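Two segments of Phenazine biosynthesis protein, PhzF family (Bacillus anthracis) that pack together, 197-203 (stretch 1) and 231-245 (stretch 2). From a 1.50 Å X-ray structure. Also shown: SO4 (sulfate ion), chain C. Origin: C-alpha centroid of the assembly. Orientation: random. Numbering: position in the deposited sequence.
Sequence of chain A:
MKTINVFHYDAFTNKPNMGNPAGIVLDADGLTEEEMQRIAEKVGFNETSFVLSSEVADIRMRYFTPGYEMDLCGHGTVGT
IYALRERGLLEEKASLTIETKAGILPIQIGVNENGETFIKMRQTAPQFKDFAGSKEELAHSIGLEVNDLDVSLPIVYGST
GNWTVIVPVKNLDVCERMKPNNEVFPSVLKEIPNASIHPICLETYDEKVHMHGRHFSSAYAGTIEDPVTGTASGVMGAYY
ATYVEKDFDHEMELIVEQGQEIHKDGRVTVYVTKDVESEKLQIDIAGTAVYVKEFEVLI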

ATOM      1  N   ILE A 197     -10.921   2.571  31.144  1.00 11.46           N
ATOM      2  CA  ILE A 197     -10.792   2.535  32.598  1.00 11.94           C
ATOM      3  C   ILE A 197      -9.865   1.403  33.029  1.00 11.30           C
ATOM      4  O   ILE A 197     -10.074   0.244  32.664  1.00 12.98           O
ATOM      5  CB  ILE A 197     -12.171   2.393  33.313  1.00 12.47           C
ATOM      6  CG1 ILE A 197     -13.066   3.588  32.960  1.00 13.90           C
ATOM      7  CG2 ILE A 197     -11.955   2.303  34.841  1.00 12.91           C
ATOM      8  CD1 ILE A 197     -14.458   3.556  33.606  1.00 13.41           C
ATOM      9  N   HIS A 198      -8.843   1.758  33.813  1.00 11.08           N
ATOM     10  CA  HIS A 198      -7.816   0.799  34.181  1.00 11.21           C
ATOM     11  C   HIS A 198      -7.611   0.737  35.697  1.00 10.86           C
ATOM     12  O   HIS A 198      -6.713   1.402  36.252  1.00 11.00           O
ATOM     13  CB  HIS A 198      -6.497   1.162  33.496  1.00 10.81           C
ATOM     14  CG  HIS A 198      -5.563  -0.002  33.380  1.00 11.53           C
ATOM     15  ND1 HIS A 198      -5.392  -0.701  32.206  1.00 12.35           N
ATOM     16  CD2 HIS A 198      -4.798  -0.630  34.307  1.00 12.54           C
ATOM     17  CE1 HIS A 198      -4.531  -1.683  32.401  1.00 12.20           C
ATOM     18  NE2 HIS A 198      -4.167  -1.675  33.672  1.00 13.46           N
ATOM     19  N   PRO A 199      -8.441  -0.058  36.381  1.00 11.18           N
ATOM     20  CA  PRO A 199      -8.300  -0.204  37.830  1.00 11.55           C
ATOM     21  C   PRO A 199      -6.980  -0.864  38.196  1.00 11.21           C
ATOM     22  O   PRO A 199      -6.458  -1.689  37.434  1.00 11.56           O
ATOM     23  CB  PRO A 199      -9.480  -1.095  38.213  1.00 11.83           C
ATOM     24  CG  PRO A 199     -10.464  -0.953  37.069  1.00 11.73           C
ATOM     25  CD  PRO A 199      -9.580  -0.822  35.847  1.00 11.15           C
ATOM     26  N   ILE A 200      -6.433  -0.483  39.345  1.00 10.10           N
ATOM     27  CA  ILE A 200      -5.138  -0.979  39.785  1.00 10.46           C
ATOM     28  C   ILE A 200      -5.137  -1.315  41.276  1.00 11.16           C
ATOM     29  O   ILE A 200      -5.982  -0.820  42.044  1.00 11.42           O
ATOM     30  CB  ILE A 200      -3.988   0.027  39.509  1.00 11.43           C
ATOM     31  CG1 ILE A 200      -4.155   1.301  40.352  1.00 12.34           C
ATOM     32  CG2 ILE A 200      -3.910   0.337  38.022  1.00 10.65           C
ATOM     33  CD1 ILE A 200      -2.951   2.189  40.391  1.00 15.44           C
ATOM     34  N   CYS A 201      -4.223  -2.193  41.671  1.00 10.82           N
ATOM     35  CA  CYS A 201      -3.887  -2.340  43.099  1.00 11.00           C
ATOM     36  C   CYS A 201      -2.432  -2.763  43.262  1.00 10.90           C
ATOM     37  O   CYS A 201      -1.795  -3.213  42.304  1.00 12.10           O
ATOM     38  CB  CYS A 201      -4.818  -3.320  43.810  1.00 11.00           C
ATOM     39  SG  CYS A 201      -4.827  -4.983  43.116  1.00 12.11           S
ATOM     40  N   LEU A 202      -1.875  -2.599  44.462  1.00 11.79           N
ATOM     41  CA  LEU A 202      -0.471  -2.953  44.670  1.00 12.95           C
ATOM     42  C   LEU A 202      -0.275  -4.439  44.987  1.00 13.12           C
ATOM     43  O   LEU A 202       0.824  -4.974  44.775  1.00 14.46           O
ATOM     44  CB  LEU A 202       0.168  -2.096  45.769  1.00 13.79           C
ATOM     45  CG  LEU A 202       0.229  -0.592  45.465  1.00 15.87           C
ATOM     46  CD1 LEU A 202       1.018   0.146  46.560  1.00 17.55           C
ATOM     47  CD2 LEU A 202       0.807  -0.329  44.082  1.00 17.41           C
ATOM     48  N   GLU A 203      -1.313  -5.100  45.495  1.00 12.35           N
ATOM     49  CA  GLU A 203      -1.278  -6.564  45.647  1.00 13.31           C
ATOM     50  C   GLU A 203      -1.177  -7.209  44.267  1.00 12.70           C
ATOM     51  O   GLU A 203      -1.890  -6.806  43.358  1.00 12.88           O
ATOM     52  CB  GLU A 203      -2.528  -7.100  46.362  1.00 12.66           C
ATOM     53  CG  GLU A 203      -2.422  -8.597  46.663  1.00 14.61           C
ATOM     54  CD  GLU A 203      -3.705  -9.238  47.203  1.00 15.70           C
ATOM     55  OE1 GLU A 203      -4.792  -8.660  47.100  1.00 14.87           O
ATOM     56  OE2 GLU A 203      -3.619 -10.376  47.716  1.00 19.30           O
ATOM     57  N   THR A 231       0.267   0.656  26.576  1.00 10.04           N
ATOM     58  CA  THR A 231      -0.001   2.088  26.792  1.00  9.98           C
ATOM     59  C   THR A 231      -0.374   2.363  28.268  1.00 10.01           C
ATOM     60  O   THR A 231       0.235   3.224  28.942  1.00  8.85           O
ATOM     61  CB  THR A 231      -1.133   2.596  25.860  1.00 11.24           C
ATOM     62  OG1 THR A 231      -2.284   1.743  25.949  1.00 12.54           O
ATOM     63  CG2 THR A 231      -0.638   2.671  24.437  1.00 12.73           C
ATOM     64  N   ALA A 232      -1.368   1.634  28.774  1.00  9.29           N
ATOM     65  CA  ALA A 232      -1.828   1.853  30.147  1.00  9.10           C
ATOM     66  C   ALA A 232      -0.752   1.506  31.161  1.00  9.60           C
ATOM     67  O   ALA A 232      -0.661   2.121  32.217  1.00 10.59           O
ATOM     68  CB  ALA A 232      -3.118   1.052  30.417  1.00  9.15           C
ATOM     69  N   SER A 233       0.085   0.534  30.826  1.00 10.45           N
ATOM     70  CA  SER A 233       1.164   0.138  31.718  1.00  9.56           C
ATOM     71  C   SER A 233       2.128   1.286  31.919  1.00  9.86           C
ATOM     72  O   SER A 233       2.604   1.519  33.036  1.00  9.46           O
ATOM     73  CB  SER A 233       1.933  -1.038  31.126  1.00 10.74           C
ATOM     74  OG  SER A 233       1.077  -2.157  31.013  1.00 12.24           O
ATOM     75  N   GLY A 234       2.428   1.998  30.834  1.00  9.26           N
ATOM     76  CA  GLY A 234       3.299   3.167  30.933  1.00  9.17           C
ATOM     77  C   GLY A 234       2.705   4.214  31.865  1.00  8.63           C
ATOM     78  O   GLY A 234       3.419   4.815  32.698  1.00  9.68           O
ATOM     79  N   VAL A 235       1.400   4.455  31.734  1.00  9.19           N
ATOM     80  CA  VAL A 235       0.701   5.358  32.653  1.00  9.30           C
ATOM     81  C   VAL A 235       0.813   4.870  34.093  1.00  9.18           C
ATOM     82  O   VAL A 235       1.083   5.672  34.986  1.00  9.49           O
ATOM     83  CB  VAL A 235      -0.766   5.557  32.242  1.00  8.80           C
ATOM     84  CG1 VAL A 235      -1.507   6.437  33.257  1.00  9.10           C
ATOM     85  CG2 VAL A 235      -0.814   6.176  30.852  1.00  9.34           C
HETATM   86  N   MSE A 236       0.664   3.565  34.317  1.00  8.70           N
HETATM   87  CA  MSE A 236       0.766   3.024  35.671  1.00  9.36           C
HETATM   88  C   MSE A 236       2.147   3.275  36.256  1.00  9.86           C
HETATM   89  O   MSE A 236       2.266   3.560  37.447  1.00  9.91           O
HETATM   90  CB  MSE A 236       0.478   1.520  35.689  1.00  9.39           C
HETATM   91  CG  MSE A 236      -0.957   1.176  35.417  1.00 10.68           C
HETATM   92 SE   MSE A 236      -1.186  -0.726  35.083  0.75 12.50          SE
HETATM   93  CE  MSE A 236      -0.735  -1.365  36.869  1.00 11.56           C
ATOM     94  N   GLY A 237       3.185   3.158  35.429  1.00  9.52           N
ATOM     95  CA  GLY A 237       4.553   3.417  35.907  1.00  9.45           C
ATOM     96  C   GLY A 237       4.724   4.868  36.318  1.00 10.07           C
ATOM     97  O   GLY A 237       5.309   5.168  37.363  1.00 11.28           O
ATOM     98  N   ALA A 238       4.235   5.776  35.480  1.00  9.86           N
ATOM     99  CA  ALA A 238       4.302   7.198  35.808  1.00 10.71           C
ATOM    100  C   ALA A 238       3.518   7.487  37.074  1.00 10.45           C
ATOM    101  O   ALA A 238       3.932   8.302  37.892  1.00 11.61           O
ATOM    102  CB  ALA A 238       3.766   8.030  34.672  1.00 10.12           C
ATOM    103  N   TYR A 239       2.360   6.855  37.201  1.00 10.39           N
ATOM    104  CA  TYR A 239       1.512   7.016  38.368  1.00 10.83           C
ATOM    105  C   TYR A 239       2.261   6.538  39.612  1.00 11.80           C
ATOM    106  O   TYR A 239       2.283   7.217  40.641  1.00 12.33           O
ATOM    107  CB  TYR A 239       0.221   6.216  38.162  1.00 11.10           C
ATOM    108  CG  TYR A 239      -0.772   6.341  39.283  1.00 10.46           C
ATOM    109  CD1 TYR A 239      -1.833   7.240  39.204  1.00 10.70           C
ATOM    110  CD2 TYR A 239      -0.676   5.537  40.410  1.00 10.58           C
ATOM    111  CE1 TYR A 239      -2.754   7.341  40.233  1.00 10.96           C
ATOM    112  CE2 TYR A 239      -1.597   5.631  41.441  1.00 11.01           C
ATOM    113  CZ  TYR A 239      -2.611   6.545  41.360  1.00 11.06           C
ATOM    114  OH  TYR A 239      -3.517   6.594  42.381  1.00 11.74           O
ATOM    115  N   TYR A 240       2.893   5.372  39.525  1.00 11.40           N
ATOM    116  CA  TYR A 240       3.637   4.802  40.646  1.00 12.60           C
ATOM    117  C   TYR A 240       4.727   5.750  41.102  1.00 13.54           C
ATOM    118  O   TYR A 240       4.880   6.000  42.302  1.00 12.77           O
ATOM    119  CB  TYR A 240       4.252   3.478  40.191  1.00 14.10           C
ATOM    120  CG  TYR A 240       4.877   2.609  41.259  1.00 14.54           C
ATOM    121  CD1 TYR A 240       4.092   1.814  42.078  1.00 14.16           C
ATOM    122  CD2 TYR A 240       6.254   2.556  41.412  1.00 15.78           C
ATOM    123  CE1 TYR A 240       4.655   0.989  43.033  1.00 15.10           C
ATOM    124  CE2 TYR A 240       6.833   1.738  42.361  1.00 16.90           C
ATOM    125  CZ  TYR A 240       6.029   0.961  43.168  1.00 16.26           C
ATOM    126  OH  TYR A 240       6.593   0.140  44.117  1.00 18.49           O
ATOM    127  N   ALA A 241       5.472   6.285  40.143  1.00 13.51           N
ATOM    128  CA  ALA A 241       6.575   7.198  40.431  1.00 14.89           C
ATOM    129  C   ALA A 241       6.083   8.543  40.970  1.00 16.84           C
ATOM    130  O   ALA A 241       6.852   9.257  41.598  1.00 17.64           O
ATOM    131  CB  ALA A 241       7.429   7.410  39.173  1.00 14.61           C
ATOM    132  N   THR A 242       4.818   8.881  40.718  1.00 18.31           N
ATOM    133  CA  THR A 242       4.267  10.191  41.089  1.00 21.21           C
ATOM    134  C   THR A 242       3.483  10.147  42.407  1.00 22.36           C
ATOM    135  O   THR A 242       3.512  11.124  43.176  1.00 24.16           O
ATOM    136  CB  THR A 242       3.380  10.765  39.947  1.00 21.79           C
ATOM    137  OG1 THR A 242       4.129  10.795  38.721  1.00 23.85           O
ATOM    138  CG2 THR A 242       2.921  12.198  40.269  1.00 23.32           C
ATOM    139  N   TYR A 243       2.816   9.025  42.685  1.00 22.35           N
ATOM    140  CA  TYR A 243       1.931   8.909  43.849  1.00 22.76           C
ATOM    141  C   TYR A 243       2.311   7.841  44.867  1.00 23.80           C
ATOM    142  O   TYR A 243       1.878   7.902  46.023  1.00 24.52           O
ATOM    143  CB  TYR A 243       0.489   8.622  43.400  1.00 22.47           C
ATOM    144  CG  TYR A 243      -0.111   9.671  42.493  1.00 22.46           C
ATOM    145  CD1 TYR A 243      -0.544  10.895  42.997  1.00 22.46           C
ATOM    146  CD2 TYR A 243      -0.254   9.437  41.136  1.00 22.85           C
ATOM    147  CE1 TYR A 243      -1.097  11.849  42.164  1.00 22.63           C
ATOM    148  CE2 TYR A 243      -0.803  10.385  40.295  1.00 23.25           C
ATOM    149  CZ  TYR A 243      -1.219  11.594  40.811  1.00 23.16           C
ATOM    150  OH  TYR A 243      -1.758  12.533  39.955  1.00 23.36           O
ATOM    151  N   VAL A 244       3.096   6.847  44.455  1.00 22.22           N
ATOM    152  CA  VAL A 244       3.303   5.678  45.302  1.00 23.27           C
ATOM    153  C   VAL A 244       4.720   5.616  45.867  1.00 24.11           C
ATOM    154  O   VAL A 244       4.908   5.592  47.086  1.00 24.56           O
ATOM    155  CB  VAL A 244       2.946   4.362  44.570  1.00 23.30           C
ATOM    156  CG1 VAL A 244       3.034   3.174  45.523  1.00 23.23           C
ATOM    157  CG2 VAL A 244       1.556   4.448  43.960  1.00 22.64           C
ATOM    158  N   GLU A 245       5.710   5.593  44.982  1.00 24.40           N
ATOM    159  CA  GLU A 245       7.107   5.531  45.390  1.00 24.67           C
ATOM    160  C   GLU A 245       7.849   6.647  44.684  1.00 25.69           C
ATOM    161  O   GLU A 245       8.376   6.456  43.587  1.00 25.25           O
ATOM    162  CB  GLU A 245       7.719   4.172  45.033  1.00 24.79           C
ATOM    163  CG  GLU A 245       7.187   2.982  45.846  1.00 24.60           C
ATOM    164  CD  GLU A 245       7.497   3.087  47.329  0.50 24.41           C
ATOM    165  OE1 GLU A 245       8.475   3.775  47.691  0.50 24.08           O
ATOM    166  OE2 GLU A 245       6.765   2.477  48.136  0.50 23.94           O
TER
HETATM  167  S   SO4 C 300      -0.760  -1.892  23.405  1.00 13.59           S
HETATM  168  O1  SO4 C 300      -0.396  -2.066  22.002  1.00 13.43           O
HETATM  169  O2  SO4 C 300      -0.428  -3.024  24.255  1.00 13.61           O
HETATM  170  O3  SO4 C 300      -0.198  -0.668  23.886  1.00 14.44           O
HETATM  171  O4  SO4 C 300      -2.215  -1.693  23.423  1.00 16.82           O

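The end of a strand and the loop residue after it lie against one side of a helix in a small, largely buried contact made by side chains alone, with van der Waals packing and one selenium-aromatic approach but no hydrogen bond across it. The axes of strand 197-201 and the helix that carries Ala232 to Tyr240 come within 10.3 Å and run in the same general direction, 47° apart, and 333 Å² of surface is covered in total. Along the strand His198 and Ile200, and just past it Leu202, direct their CA-to-CB bonds toward the helix, whereas that of Cys201 points away. The other stretch answers with residues spaced three or four apart, Ala232, Met236, Tyr239 and Tyr240, and then Val244.

At the first step His198 CA lies 7.3 Å from Ala232 CA, the closest of the three CA pairings in register. His198 ND1 sits 3.4 Å from Ala232 CB, and the same nitrogen is hydrogen-bonded elsewhere in the structure. One turn on, the selenium of Met236, a selenomethionine, approaches the imidazole obliquely: Met236 SE is 3.4 Å from His198 NE2 and 4.2 Å from the ring centroid, 53° off the ring normal. The terminal methyl then reaches the next inward-facing strand residue, with Met236 CE 3.8 Å from Ile200 CG2, so Met236 bridges His198 and Ile200. Ile200, chi1 p and chi2 t, extends CD1 to within 3.8 Å of Tyr239 CE2, an apolar contact with the ring carbons; Tyr239 OH is hydrogen-bonded elsewhere in the structure.

Beyond the strand, Leu202 closes the contact at its exposed end. Leu202 CD1 meets Val244 CG1 at 3.8 Å, while Leu202 CD2 lies near the ring plane of Tyr240, at its edge, 4.2 Å from Tyr240 CE1. Toward the C-terminal part of the helix the turn widens to a pi-type turn at 240-244, and Glu245 N donates a hydrogen bond to Tyr240 O at 2.8 Å.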